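Local coordinates for protein HpcE (Thermus thermophilus, PDB 1WZO) that probably isomerises 2-hydroxyhepta-2,4-diene-1,7-dioate, shifting its double bonds in the breakdown of homoprotocatechuate, at the interface of chains A and B. Numbering follows the deposited sequence. Chains: chain A/B, HpcE.

The interface of chains A and B. Residues chain A 79-80, 83-84, 150; chain B 9-11.
The pyrrolidine ring of A:Pro80 turns its CG–CD edge to chain B, where CD lies 3.2 Å from the carbonyl O of B:Gly10. The flat guanidinium of B:Arg11 takes the CG2 methyl of A:Thr150 on one face, over its NE end; threonine thus offers a methyl to the arginine chain, whose CD lies 3.6 Å from CG2, the side chains crossing at about a right angle. In this fumarylacetoacetate hydrolase family member, B:Lys9 and B:Gly10 form the tight turn joining strands 2-8 and 11-18, and its tip meets chain A in a two-fold interface, probably part of the biological oligomer. Both turn residues have positive phi; glycine suits the second, phi 87°, and lets A:Pro80 CG come within 4.0 Å of its CA. An alanine in place of A:Pro80 would probably leave a gap against B:Gly10 and let the turn shift. A:Val84 N donates a nearly straight bond of 3.1 Å to B:Lys9 O from above the carbonyl plane, 45° out of it. Water 1 lies 3.0 Å from B:Lys9 O and 2.7 Å from A:Val84 O, bridging the two carbonyls. A:Gly83, lacking a side chain, lets the turn sit close, its CA 3.7 Å from B:Lys9 O. A:Val84 CG2, set next to its own backbone N by chi1 -179°, packs 3.7 Å from B:Lys9 CB; a branched residue supplies bulk close to its backbone, while the lysine chain runs on extended. Leucine reaches over with a methyl, A:Leu79 CD1 meeting the CG methylene of B:Arg11, which brings both methylenes and a flat end.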
loop_
_atom_site.group_PDB
_atom_site.type_symbol
_atom_site.label_atom_id
_atom_site.label_comp_id
_atom_site.label_asym_id
_atom_site.label_seq_id
_atom_site.Cartn_x
_atom_site.Cartn_y
_atom_site.Cartn_z
ATOM N N LEU A 79 12.568 -12.867 1.866
ATOM C CA LEU A 79 13.880 -12.567 1.326
ATOM C C LEU A 79 13.852 -12.949 -0.151
ATOM O O LEU A 79 13.279 -13.968 -0.521
ATOM C CB LEU A 79 14.939 -13.393 2.058
ATOM C CG LEU A 79 16.407 -13.045 1.795
ATOM C CD1 LEU A 79 16.755 -11.709 2.434
ATOM C CD2 LEU A 79 17.285 -14.152 2.367
ATOM N N PRO A 80 14.462 -12.133 -1.016
ATOM C CA PRO A 80 14.455 -12.472 -2.440
ATOM C C PRO A 80 15.551 -13.464 -2.821
ATOM O O PRO A 80 16.457 -13.754 -2.037
ATOM C CB PRO A 80 14.678 -11.121 -3.106
ATOM C CG PRO A 80 15.657 -10.478 -2.167
ATOM C CD PRO A 80 15.055 -10.801 -0.798
ATOM N N GLY A 83 19.286 -13.289 -1.924
ATOM C CA GLY A 83 19.406 -12.563 -0.666
ATOM C C GLY A 83 20.123 -13.426 0.358
ATOM O O GLY A 83 20.135 -14.651 0.234
ATOM N N VAL A 84 20.710 -12.799 1.378
ATOM C CA VAL A 84 21.456 -13.530 2.403
ATOM C C VAL A 84 20.633 -13.935 3.624
ATOM O O VAL A 84 20.065 -13.082 4.315
ATOM C CB VAL A 84 22.671 -12.700 2.892
ATOM C CG1 VAL A 84 23.450 -13.485 3.940
ATOM C CG2 VAL A 84 23.576 -12.357 1.716
ATOM N N THR A 150 14.599 -12.793 7.424
ATOM C CA THR A 150 15.261 -13.535 6.339
ATOM C C THR A 150 14.942 -15.025 6.272
ATOM O O THR A 150 15.495 -15.734 5.423
ATOM C CB THR A 150 16.811 -13.416 6.369
ATOM O OG1 THR A 150 17.345 -14.285 7.375
ATOM C CG2 THR A 150 17.249 -11.983 6.632
ATOM N N LYS B 9 22.243 -6.881 0.829
ATOM C CA LYS B 9 22.124 -8.333 0.946
ATOM C C LYS B 9 20.683 -8.827 0.865
ATOM O O LYS B 9 20.306 -9.773 1.555
ATOM C CB LYS B 9 22.760 -8.812 2.258
ATOM C CG LYS B 9 24.258 -8.522 2.364
ATOM C CD LYS B 9 24.846 -9.000 3.691
ATOM C CE LYS B 9 26.341 -8.703 3.770
ATOM N NZ LYS B 9 26.941 -9.138 5.063
ATOM N N GLY B 10 19.882 -8.176 0.023
ATOM C CA GLY B 10 18.499 -8.585 -0.159
ATOM C C GLY B 10 17.482 -8.007 0.802
ATOM O O GLY B 10 16.287 -8.268 0.661
ATOM N N ARG B 11 17.939 -7.220 1.770
ATOM C CA ARG B 11 17.034 -6.632 2.750
ATOM C C ARG B 11 16.914 -5.123 2.618
ATOM O O ARG B 11 17.903 -4.434 2.389
ATOM C CB ARG B 11 17.512 -6.933 4.172
ATOM C CG ARG B 11 17.761 -8.396 4.482
ATOM C CD ARG B 11 18.177 -8.545 5.940
ATOM N NE ARG B 11 17.080 -8.190 6.829
ATOM C CZ ARG B 11 17.224 -7.915 8.120
ATOM N NH1 ARG B 11 18.426 -7.953 8.676
ATOM N NH2 ARG B 11 16.167 -7.597 8.849
HETATM O O HOH W 1 20.314 -10.394 4.498
#